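Local coordinates for protein tartronic semialdehyde reductase (PDB 1YB4) that catalyses the reversible, NAD(P)-dependent reduction of tartronate semialdehyde (2-hydroxy-3-oxopropanoate) to (R)-glycerate, at residues 20-23 / 28-31; 62-67 / 74-79; 99-104 / 246-251; 151-154 / 158-161; 184-189 / 214-219. All coordinates share one frame; numbering follows the deposited sequence.

Interaction 1: residues 20-23 / 28-31; sequences INLA and QLHV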
# COMPACT_ATOMS: atom_id res chain seq x y z
N ILE A 20 19.15 -3.17 38.34
CA ILE A 20 19.61 -2.15 39.27
C ILE A 20 18.46 -1.60 40.11
O ILE A 20 18.64 -1.30 41.29
CB ILE A 20 20.31 -0.99 38.54
CG1 ILE A 20 21.59 -1.49 37.88
CG2 ILE A 20 20.61 0.14 39.51
CD1 ILE A 20 22.49 -0.39 37.34
N ASN A 21 17.28 -1.45 39.53
CA ASN A 21 16.15 -0.95 40.29
C ASN A 21 15.63 -1.98 41.31
O ASN A 21 15.21 -1.62 42.40
CB ASN A 21 14.99 -0.54 39.38
CG ASN A 21 14.92 0.95 39.19
OD1 ASN A 21 15.81 1.56 38.61
ND2 ASN A 21 13.85 1.55 39.69
N LEU A 22 15.66 -3.26 40.95
CA LEU A 22 15.20 -4.31 41.86
C LEU A 22 16.19 -4.46 43.02
O LEU A 22 15.80 -4.62 44.18
CB LEU A 22 15.07 -5.64 41.12
CG LEU A 22 13.93 -5.77 40.10
CD1 LEU A 22 14.06 -7.09 39.40
CD2 LEU A 22 12.57 -5.69 40.80
N ALA A 23 17.48 -4.39 42.69
CA ALA A 23 18.53 -4.50 43.69
C ALA A 23 18.48 -3.31 44.65
O ALA A 23 18.68 -3.45 45.85
CB ALA A 23 19.88 -4.59 43.01
N GLN A 28 17.62 -9.47 46.70
CA GLN A 28 18.89 -10.10 46.41
C GLN A 28 18.71 -10.77 45.06
O GLN A 28 17.85 -11.63 44.88
CB GLN A 28 19.24 -11.15 47.46
CG GLN A 28 20.74 -11.32 47.66
CD GLN A 28 21.39 -10.09 48.31
OE1 GLN A 28 21.28 -8.96 47.81
NE2 GLN A 28 22.08 -10.31 49.43
N LEU A 29 19.52 -10.35 44.10
CA LEU A 29 19.44 -10.87 42.76
C LEU A 29 20.63 -11.67 42.29
O LEU A 29 21.78 -11.29 42.51
CB LEU A 29 19.22 -9.73 41.76
CG LEU A 29 17.81 -9.27 41.45
CD1 LEU A 29 17.03 -8.94 42.71
CD2 LEU A 29 17.91 -8.05 40.54
N HIS A 30 20.34 -12.78 41.63
CA HIS A 30 21.37 -13.60 41.06
C HIS A 30 21.18 -13.32 39.58
O HIS A 30 20.20 -13.74 38.97
CB HIS A 30 21.14 -15.07 41.40
CG HIS A 30 21.60 -15.45 42.77
ND1 HIS A 30 22.92 -15.73 43.05
CD2 HIS A 30 20.92 -15.62 43.93
CE1 HIS A 30 23.03 -16.07 44.33
NE2 HIS A 30 21.83 -16.01 44.88
N VAL A 31 22.11 -12.56 39.01
CA VAL A 31 22.04 -12.15 37.62
C VAL A 31 22.98 -12.92 36.71
O VAL A 31 23.80 -13.71 37.18
CB VAL A 31 22.34 -10.66 37.47
CG1 VAL A 31 21.53 -9.87 38.50
CG2 VAL A 31 23.82 -10.41 37.65

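Interaction 2: residues 62-67 / 74-79; sequences IFIMVP and DVLFGE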
# COMPACT_ATOMS: atom_id res chain seq x y z
N ILE A 62 12.06 -15.54 38.29
CA ILE A 62 13.13 -15.30 37.32
C ILE A 62 12.72 -14.33 36.21
O ILE A 62 11.77 -14.59 35.47
CB ILE A 62 13.58 -16.63 36.65
CG1 ILE A 62 14.17 -17.59 37.69
CG2 ILE A 62 14.61 -16.34 35.57
CD1 ILE A 62 13.12 -18.31 38.52
N PHE A 63 13.46 -13.23 36.09
CA PHE A 63 13.22 -12.20 35.07
C PHE A 63 14.13 -12.43 33.88
O PHE A 63 15.34 -12.58 34.04
CB PHE A 63 13.51 -10.82 35.65
CG PHE A 63 12.49 -10.35 36.63
CD1 PHE A 63 11.32 -9.75 36.19
CD2 PHE A 63 12.66 -10.58 37.99
CE1 PHE A 63 10.32 -9.39 37.10
CE2 PHE A 63 11.67 -10.23 38.91
CZ PHE A 63 10.50 -9.63 38.47
N ILE A 64 13.54 -12.43 32.69
CA ILE A 64 14.30 -12.60 31.46
C ILE A 64 14.20 -11.37 30.55
O ILE A 64 13.10 -10.97 30.17
CB ILE A 64 13.78 -13.82 30.67
CG1 ILE A 64 13.99 -15.09 31.49
CG2 ILE A 64 14.46 -13.90 29.29
CD1 ILE A 64 13.40 -16.32 30.85
N MSE A 65 15.34 -10.74 30.24
CA MSE A 65 15.34 -9.59 29.35
C MSE A 65 16.40 -9.77 28.27
O MSE A 65 17.48 -9.17 28.31
CB MSE A 65 15.60 -8.28 30.10
CG MSE A 65 15.52 -7.02 29.21
SE MSE A 65 13.74 -6.53 28.50
CE MSE A 65 13.84 -7.30 26.74
N VAL A 66 16.06 -10.62 27.31
CA VAL A 66 16.89 -10.97 26.17
C VAL A 66 16.27 -10.32 24.90
O VAL A 66 15.09 -9.99 24.89
CB VAL A 66 16.96 -12.51 26.05
CG1 VAL A 66 15.76 -13.01 25.32
CG2 VAL A 66 18.24 -12.95 25.39
N PRO A 67 17.07 -10.12 23.83
CA PRO A 67 16.66 -9.52 22.55
C PRO A 67 15.52 -10.07 21.67
O PRO A 67 14.54 -9.36 21.42
CB PRO A 67 17.98 -9.46 21.77
CG PRO A 67 18.98 -9.22 22.85
CD PRO A 67 18.54 -10.23 23.89
N ASP A 74 16.10 -20.32 24.10
CA ASP A 74 17.31 -20.99 24.55
C ASP A 74 17.50 -20.78 26.05
O ASP A 74 17.93 -21.68 26.76
CB ASP A 74 18.52 -20.44 23.78
CG ASP A 74 19.75 -21.31 23.94
OD1 ASP A 74 20.84 -20.87 23.51
OD2 ASP A 74 19.64 -22.43 24.49
N VAL A 75 17.17 -19.59 26.53
CA VAL A 75 17.30 -19.33 27.96
C VAL A 75 16.37 -20.29 28.68
O VAL A 75 16.70 -20.82 29.73
CB VAL A 75 16.89 -17.89 28.32
CG1 VAL A 75 16.65 -17.78 29.82
CG2 VAL A 75 17.99 -16.93 27.91
N LEU A 76 15.20 -20.50 28.09
CA LEU A 76 14.23 -21.40 28.68
C LEU A 76 14.61 -22.86 28.54
O LEU A 76 14.76 -23.57 29.54
CB LEU A 76 12.85 -21.16 28.06
CG LEU A 76 11.81 -20.36 28.86
CD1 LEU A 76 12.46 -19.61 30.01
CD2 LEU A 76 11.09 -19.40 27.92
N PHE A 77 14.79 -23.33 27.31
CA PHE A 77 15.11 -24.73 27.12
C PHE A 77 16.42 -25.01 26.40
O PHE A 77 16.44 -25.59 25.32
CB PHE A 77 13.94 -25.40 26.40
CG PHE A 77 12.61 -24.79 26.72
CD1 PHE A 77 12.07 -23.80 25.90
CD2 PHE A 77 11.92 -25.16 27.86
CE1 PHE A 77 10.85 -23.19 26.22
CE2 PHE A 77 10.70 -24.55 28.19
CZ PHE A 77 10.17 -23.57 27.36
N GLY A 78 17.52 -24.59 27.00
CA GLY A 78 18.83 -24.80 26.41
C GLY A 78 19.66 -25.59 27.40
O GLY A 78 19.22 -25.79 28.53
N GLU A 79 20.85 -26.03 27.00
CA GLU A 79 21.69 -26.80 27.91
C GLU A 79 21.90 -26.09 29.25
O GLU A 79 21.51 -26.62 30.30
CB GLU A 79 23.05 -27.12 27.25
CG GLU A 79 23.91 -25.91 26.92
CD GLU A 79 24.12 -25.75 25.43
OE1 GLU A 79 23.21 -25.24 24.74
OE2 GLU A 79 25.21 -26.15 24.95

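Interaction 3: residues 99-104 / 246-251; sequences SPIETK and LQSAKA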
# COMPACT_ATOMS: atom_id res chain seq x y z
N SER A 99 7.68 -13.14 20.00
CA SER A 99 6.51 -13.64 19.30
C SER A 99 5.37 -14.11 20.18
O SER A 99 5.56 -14.94 21.06
CB SER A 99 6.92 -14.77 18.37
OG SER A 99 5.77 -15.49 17.95
N PRO A 100 4.17 -13.58 19.93
CA PRO A 100 2.96 -13.94 20.68
C PRO A 100 2.63 -15.43 20.60
O PRO A 100 2.37 -16.07 21.62
CB PRO A 100 1.89 -13.06 20.03
CG PRO A 100 2.68 -11.83 19.63
CD PRO A 100 3.91 -12.44 19.03
N ILE A 101 2.67 -15.98 19.38
CA ILE A 101 2.40 -17.41 19.16
C ILE A 101 3.43 -18.29 19.88
O ILE A 101 3.09 -19.33 20.46
CB ILE A 101 2.44 -17.77 17.64
CG1 ILE A 101 1.37 -16.98 16.87
CG2 ILE A 101 2.21 -19.25 17.45
CD1 ILE A 101 1.65 -15.50 16.76
N GLU A 102 4.70 -17.88 19.84
CA GLU A 102 5.79 -18.60 20.49
C GLU A 102 5.58 -18.62 22.00
O GLU A 102 5.65 -19.66 22.64
CB GLU A 102 7.12 -17.91 20.20
CG GLU A 102 7.47 -17.87 18.76
CD GLU A 102 7.69 -19.24 18.21
OE1 GLU A 102 8.75 -19.83 18.53
OE2 GLU A 102 6.80 -19.73 17.49
N THR A 103 5.35 -17.44 22.56
CA THR A 103 5.13 -17.31 23.99
C THR A 103 4.06 -18.30 24.44
O THR A 103 4.18 -18.89 25.51
CB THR A 103 4.72 -15.88 24.35
OG1 THR A 103 5.85 -15.00 24.17
CG2 THR A 103 4.25 -15.80 25.80
N LYS A 104 3.02 -18.47 23.63
CA LYS A 104 1.95 -19.40 23.96
C LYS A 104 2.54 -20.77 24.28
O LYS A 104 2.19 -21.36 25.30
CB LYS A 104 0.98 -19.54 22.79
CG LYS A 104 0.14 -18.29 22.48
CD LYS A 104 -1.13 -18.22 23.33
CE LYS A 104 -2.02 -17.05 22.90
NZ LYS A 104 -2.56 -17.19 21.52
N LEU A 246 4.33 -8.17 11.51
CA LEU A 246 4.20 -8.76 10.18
C LEU A 246 4.39 -10.28 10.14
O LEU A 246 3.73 -10.97 9.37
CB LEU A 246 5.16 -8.05 9.21
CG LEU A 246 4.75 -6.61 8.90
CD1 LEU A 246 5.88 -5.87 8.22
CD2 LEU A 246 3.50 -6.63 8.02
N GLN A 247 5.29 -10.82 10.96
CA GLN A 247 5.49 -12.26 10.99
C GLN A 247 4.29 -12.91 11.69
O GLN A 247 3.85 -13.99 11.30
CB GLN A 247 6.79 -12.63 11.72
CG GLN A 247 8.06 -12.27 10.97
CD GLN A 247 8.18 -12.99 9.63
OE1 GLN A 247 7.66 -12.54 8.61
NE2 GLN A 247 8.86 -14.13 9.64
N SER A 248 3.77 -12.25 12.72
CA SER A 248 2.60 -12.75 13.45
C SER A 248 1.42 -12.70 12.49
O SER A 248 0.64 -13.66 12.36
CB SER A 248 2.29 -11.86 14.67
OG SER A 248 3.34 -11.90 15.63
N ALA A 249 1.30 -11.57 11.81
CA ALA A 249 0.24 -11.34 10.85
C ALA A 249 0.27 -12.44 9.80
O ALA A 249 -0.78 -12.96 9.43
CB ALA A 249 0.42 -9.99 10.18
N LYS A 250 1.46 -12.79 9.34
CA LYS A 250 1.61 -13.83 8.33
C LYS A 250 1.17 -15.19 8.87
O LYS A 250 0.52 -15.96 8.17
CB LYS A 250 3.06 -13.90 7.84
CG LYS A 250 3.33 -15.00 6.81
CD LYS A 250 4.82 -15.13 6.50
CE LYS A 250 5.14 -16.54 5.98
NZ LYS A 250 6.61 -16.81 5.86
N ALA A 251 1.53 -15.48 10.12
CA ALA A 251 1.18 -16.76 10.74
C ALA A 251 -0.32 -16.87 11.04
O ALA A 251 -0.91 -17.94 10.90
CB ALA A 251 1.99 -16.96 12.02

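Interaction 4: residues 151-154 / 158-161; sequences LFDI and NITL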
# COMPACT_ATOMS: atom_id res chain seq x y z
N LEU A 151 6.94 -6.19 42.40
CA LEU A 151 8.20 -6.02 41.68
C LEU A 151 7.93 -5.18 40.44
O LEU A 151 8.69 -4.27 40.12
CB LEU A 151 8.76 -7.38 41.28
CG LEU A 151 8.82 -8.39 42.42
CD1 LEU A 151 9.48 -9.66 41.91
CD2 LEU A 151 9.58 -7.82 43.61
N PHE A 152 6.86 -5.48 39.72
CA PHE A 152 6.53 -4.68 38.55
C PHE A 152 6.42 -3.21 38.98
O PHE A 152 6.85 -2.31 38.25
CB PHE A 152 5.20 -5.12 37.92
CG PHE A 152 5.27 -6.41 37.15
CD1 PHE A 152 6.39 -6.73 36.37
CD2 PHE A 152 4.19 -7.29 37.15
CE1 PHE A 152 6.43 -7.90 35.60
CE2 PHE A 152 4.22 -8.47 36.38
CZ PHE A 152 5.34 -8.77 35.61
N ASP A 153 5.86 -2.99 40.18
CA ASP A 153 5.66 -1.64 40.72
C ASP A 153 6.96 -0.87 40.83
O ASP A 153 6.96 0.35 40.76
CB ASP A 153 5.00 -1.69 42.10
CG ASP A 153 3.49 -1.80 42.04
OD1 ASP A 153 2.87 -2.14 43.07
OD2 ASP A 153 2.92 -1.54 40.97
N ILE A 154 8.05 -1.59 41.03
CA ILE A 154 9.36 -0.97 41.13
C ILE A 154 9.88 -0.67 39.74
O ILE A 154 10.56 0.32 39.52
CB ILE A 154 10.37 -1.90 41.82
CG1 ILE A 154 9.87 -2.25 43.21
CG2 ILE A 154 11.73 -1.25 41.88
CD1 ILE A 154 10.68 -3.34 43.86
N ASN A 158 2.63 2.22 34.55
CA ASN A 158 1.50 1.57 33.93
C ASN A 158 1.66 0.06 33.79
O ASN A 158 2.29 -0.43 32.86
CB ASN A 158 1.20 2.18 32.56
CG ASN A 158 0.62 3.58 32.66
OD1 ASN A 158 0.12 3.97 33.72
ND2 ASN A 158 0.66 4.32 31.56
N ILE A 159 1.09 -0.68 34.74
CA ILE A 159 1.15 -2.13 34.68
C ILE A 159 -0.27 -2.55 34.41
O ILE A 159 -1.19 -2.07 35.05
CB ILE A 159 1.62 -2.76 36.00
CG1 ILE A 159 3.08 -2.40 36.28
CG2 ILE A 159 1.48 -4.28 35.93
CD1 ILE A 159 3.28 -1.05 36.92
N THR A 160 -0.44 -3.44 33.45
CA THR A 160 -1.77 -3.87 33.09
C THR A 160 -1.79 -5.35 32.79
O THR A 160 -1.00 -5.83 31.99
CB THR A 160 -2.27 -3.12 31.83
OG1 THR A 160 -2.37 -1.72 32.11
CG2 THR A 160 -3.61 -3.66 31.38
N LEU A 161 -2.69 -6.06 33.46
CA LEU A 161 -2.83 -7.49 33.21
C LEU A 161 -3.79 -7.48 32.03
O LEU A 161 -4.95 -7.07 32.17
CB LEU A 161 -3.47 -8.20 34.40
CG LEU A 161 -3.56 -9.72 34.23
CD1 LEU A 161 -2.19 -10.30 33.94
CD2 LEU A 161 -4.16 -10.34 35.49

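Interaction 5: residues 184-189 / 214-219; sequences EAVSEA and SRILEV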
# COMPACT_ATOMS: atom_id res chain seq x y z
N GLU A 184 3.06 7.79 11.10
CA GLU A 184 3.04 7.95 9.65
C GLU A 184 1.88 8.86 9.25
O GLU A 184 2.00 9.67 8.33
CB GLU A 184 2.91 6.58 8.98
CG GLU A 184 3.37 6.53 7.53
CD GLU A 184 2.30 6.97 6.55
OE1 GLU A 184 1.11 6.99 6.93
OE2 GLU A 184 2.65 7.28 5.39
N ALA A 185 0.77 8.75 9.97
CA ALA A 185 -0.38 9.58 9.66
C ALA A 185 -0.06 11.07 9.86
O ALA A 185 -0.32 11.89 8.98
CB ALA A 185 -1.57 9.17 10.52
N VAL A 186 0.51 11.42 11.01
CA VAL A 186 0.86 12.81 11.27
C VAL A 186 1.84 13.31 10.19
O VAL A 186 1.77 14.46 9.76
CB VAL A 186 1.50 12.96 12.69
CG1 VAL A 186 1.77 14.44 13.02
CG2 VAL A 186 0.55 12.35 13.73
N SER A 187 2.72 12.42 9.73
CA SER A 187 3.71 12.75 8.69
C SER A 187 3.06 13.10 7.34
O SER A 187 3.45 14.06 6.67
CB SER A 187 4.66 11.57 8.48
OG SER A 187 5.30 11.17 9.69
N GLU A 188 2.06 12.32 6.94
CA GLU A 188 1.38 12.54 5.67
C GLU A 188 0.53 13.81 5.70
O GLU A 188 0.47 14.54 4.71
CB GLU A 188 0.49 11.33 5.33
CG GLU A 188 1.24 10.18 4.69
CD GLU A 188 0.32 9.09 4.14
OE1 GLU A 188 -0.79 9.41 3.63
OE2 GLU A 188 0.71 7.91 4.20
N ALA A 189 -0.13 14.05 6.83
CA ALA A 189 -0.99 15.22 7.00
C ALA A 189 -0.20 16.54 7.05
O ALA A 189 -0.57 17.52 6.40
CB ALA A 189 -1.81 15.06 8.27
N SER A 214 -4.17 13.14 19.19
CA SER A 214 -3.47 11.93 19.57
C SER A 214 -2.27 12.25 20.45
O SER A 214 -1.79 13.38 20.48
CB SER A 214 -2.98 11.17 18.33
OG SER A 214 -1.69 11.62 17.92
N ARG A 215 -1.78 11.22 21.14
CA ARG A 215 -0.61 11.36 21.99
C ARG A 215 0.62 11.50 21.09
O ARG A 215 1.66 12.02 21.51
CB ARG A 215 -0.48 10.13 22.88
CG ARG A 215 0.68 10.16 23.83
CD ARG A 215 0.68 11.39 24.71
NE ARG A 215 1.76 11.31 25.69
CZ ARG A 215 2.30 12.35 26.32
NH1 ARG A 215 1.86 13.59 26.07
NH2 ARG A 215 3.27 12.16 27.19
N ILE A 216 0.47 11.05 19.84
CA ILE A 216 1.51 11.09 18.82
C ILE A 216 1.62 12.46 18.14
O ILE A 216 2.72 12.97 17.94
CB ILE A 216 1.26 10.03 17.71
CG1 ILE A 216 1.43 8.63 18.29
CG2 ILE A 216 2.21 10.25 16.52
CD1 ILE A 216 2.80 8.37 18.81
N LEU A 217 0.48 13.04 17.76
CA LEU A 217 0.49 14.36 17.14
C LEU A 217 1.02 15.38 18.14
O LEU A 217 1.71 16.33 17.78
CB LEU A 217 -0.93 14.76 16.73
CG LEU A 217 -1.13 16.20 16.26
CD1 LEU A 217 -0.34 16.44 14.97
CD2 LEU A 217 -2.61 16.48 16.05
N GLU A 218 0.70 15.18 19.41
CA GLU A 218 1.15 16.09 20.44
C GLU A 218 2.67 16.06 20.62
O GLU A 218 3.34 17.09 20.47
CB GLU A 218 0.49 15.74 21.77
CG GLU A 218 0.73 16.79 22.83
CD GLU A 218 0.29 16.31 24.18
OE1 GLU A 218 -0.67 15.50 24.24
OE2 GLU A 218 0.91 16.74 25.18
N VAL A 219 3.20 14.88 20.95
CA VAL A 219 4.63 14.74 21.15
C VAL A 219 5.41 14.66 19.84
O VAL A 219 6.16 15.57 19.51
CB VAL A 219 4.95 13.49 21.99
CG1 VAL A 219 6.47 13.38 22.20
CG2 VAL A 219 4.24 13.58 23.36

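Interaction 1: residues 20-23 / 28-31
Leu-22, on helix 15-24, and Leu-29, on strand 28-31, make most of this contact, and their meeting is purely apolar. The two side chains cross at about a right angle: CD2 of Leu-29 comes in under the root of Leu-22, 3.8 Å from its CB, and lies 4.1 Å from Leu-22 CD1. The other branch of Leu-29 follows less closely, with CD1 4.2 Å from Leu-22 CB. Because CG of Leu-22 stands beside the backbone N (chi1 -70°), the side chain bends so that CB and one methyl, CD1, face the strand. Ala-23 adds a flank: its backbone N is 4.3 Å from Leu-29 CD2, and its CB stays a little farther off.

Hydrogen bonding belongs to the surroundings. Strand 28-31 is held through backbone bonds from His-30 to Leu-6 and Phe-8 on one side and from Leu-29 to Val-47 on the other. Side-chain packing continues the apolar layer, Leu-22 reaching Phe-8 and Leu-155, and Leu-29 reaching Leu-6.

The contact closes the first beta-alpha-beta unit of the Rossmann-type NAD-binding domain, strand 5-8, helix 15-24, strand 28-31. The leucine contact is non-directional; the strand's alignment probably rests on its backbone bonds, and the leucines help seat the helix on the sheet.

Interaction 2: residues 62-67 / 74-79
Ile-64, at the end of strand 61-64, drives its CD1 methyl between Val-75 and Leu-76 of helix 69-77, and this is where the contact is tight. The methyl sits 3.5 Å from Leu-76 CD1 and 3.7 Å from Val-75 CG1. Toward Val-75 the approach is tip to tip, with Ile-64 CG1 also 4.1 Å from Val-75 CG1; Leu-76 comes in obliquely and touches with a single methyl. The reach of Ile-64 follows from its extended outer torsion (chi2 174°), which carries CD1 straight out from the strand. On the helix, Val-75 CG1 is the branch anti to the backbone N (chi1 163°), which turns it toward Ile-64. Ile-64 also packs on Ile-92 and Asp-94 of the neighbouring strand 90-94, and Val-75 on Ile-9.

Beyond the strand end the fit loosens. Val-66 still points toward the helix, but its CG2 stays 4.7 Å from Val-75 CG2, and it packs instead on Gln-71 and Val-72, while its carbonyl O is hydrogen-bonded to Ser-96 OG. Asp-74 is exposed, as is the poorly ordered Glu-79 past the helix. The Phe-77 ring takes no part in the contact: one face is covered toward its rim by Leu-76 CB, and the ring makes a cation-pi contact with Arg-109.

Aliphatic groups alone make the join between the two segments, so here the helix meets the strand through hydrophobic burial centred on Ile-64, without directional bonds.

Interaction 3: residues 99-104 / 246-251
Pro-100 lays CD of its ring against the hydroxyl of Ser-248, 3.5 Å from OG, with CG at 4.1 Å. Ile-101, one residue on, brings its CD1 to 4.1 Å from the same oxygen, so a single hydroxyl is packed by two apolar side chains of helix 100-111. That oxygen is not short of a polar partner, because Ser-248 OG, held beside its backbone N (chi1 -64°), hydrogen-bonds to the carbonyl O of Leu-244 one turn back in helix 235-251. The hydroxyl thus presents a compact, already satisfied surface to the proline. Farther along, Ala-251 CB faces Ile-101 CG1 across a looser 4.9 Å.

The start of helix 100-111 is well defined. Ser-99 is the N-cap: its OG accepts from Glu-102 N at 3.2 Å with an N-H...O angle of 165°, and Ser-99 O receives Thr-103 N at 2.9 Å. Ser-99 N is in turn bonded to Thr-69 OG1. Other subunits close in around the contact: Ser-248 also packs on Phe-192 of a third subunit, and Gln-247 OE1 bonds Asn-243 ND2 of a second.

Pro-100 also leans on Gln-169, Thr-170 and Val-173 of helix 167-195, and its side chain is about 7 Å from that of Lys-172, the predicted active-site residue. The serine-capped start of a helix of the NAD-binding domain here abuts a helix of the C-terminal part, an interdomain contact near the predicted active-site residue of a HIBADH-related dehydrogenase.

Interaction 4: residues 151-154 / 158-161
Phe-152 and Ile-159 meet most closely at Phe-152 CB and Ile-159 CG1, the ring taking a lesser part. CB of Phe-152 points from helix 142-155 toward strand 158-163 and stops 3.8 Å from Ile-159 CG1, after which the aromatic ring swings off, past Ile-159 CG2, which approaches it obliquely. With CG beside the backbone N (chi1 -75°), Phe-152 sends its ring on toward Val-138 and Met-95.

Ile-159 carries the other half of the contact with its two branches parted. CG1 faces the phenylalanine, and the bent outer torsion (chi2 83°) turns CD1 along the helix, to 4.0 Å from the carbonyl O of Phe-152. Asp-153 crosses Ile-159 at about a right angle: its CB points away, yet the carboxylate folds back and leaves OD2 4.1 Å from Ile-159 CD1. The methyl thus lies loosely beside a carboxylate whose salt bridge is to Lys-149 NZ. Ile-136 and Phe-145 complete the packing round Ile-159, while Asn-158 and Thr-160 face Gly-209 and Ala-206 of a third subunit.

The contact packs helix 142-155 on strand 158-163, an outermost strand of the sheet within this chain, in a beta-alpha-beta unit begun by strand 134-139. Buried Phe-152 lies on one side of Ile-159 and the exposed, ion-paired Asp-153 on another, so the contact is hydrophobic toward the interior and borders a charged pair toward solvent.

Interaction 5: residues 184-189 / 214-219
While Val-186 meets Ile-216 and Leu-217 on one side of helix 215-225, the flat guanidinium of Arg-215 lies on another. One of its faces carries Val-219 CG2, 3.6 Å above the plane and offset toward the rim. At its edge, in plane, sits the carboxylate carbon of Glu-218, and Arg-215 NH1 forms a salt bridge with Glu-218 OE2 at 3.4 Å. Arg-215 also makes a cation-pi contact with Phe-211 of a third subunit.

Between the helices Val-186 splits its two methyls. CG1, anti to the backbone N (chi1 -175°), reaches Leu-217 CD1 at 3.5 Å, the two side chains crossing at about a right angle. CG2 goes to Ile-216 CG2 at 3.9 Å and settles over the backbone, 4.0 Å from Leu-217 CA. Ser-214 caps the helix: its OG accepts from Leu-217 N at 2.6 Å with an N-H...O angle of 170°, fixing the first turn that Val-186 rests on.

Glu-188, on the same helix as Val-186, bonds Asn-258 N and Thr-259 OG1 of the third subunit. The pairing is helix-on-helix packing in the all-helical C-terminal half, where the long helix 167-195 also helps join subunits.

Overall arrangement
Interactions 1, 2 and 4 all fasten helices to one sheet of the Rossmann-type domain, and they touch each other: Leu-22 CD1 is 4.0 Å from Phe-63 CE2, and Phe-63 CZ is 3.6 Å from Leu-151 CD1, so Phe-63 packs against residues of both other contacts. Interaction 3 joins this domain to the C-terminal helices; its nearest atoms are about 7 Å from interaction 2, and it lies closest of the five to the predicted active-site Lys-172. Interaction 5 sits wholly in the helical half, its centre about 38 Å from that of interaction 1. Interactions 3, 4 and 5 each touch the third subunit of the four-chain assembly.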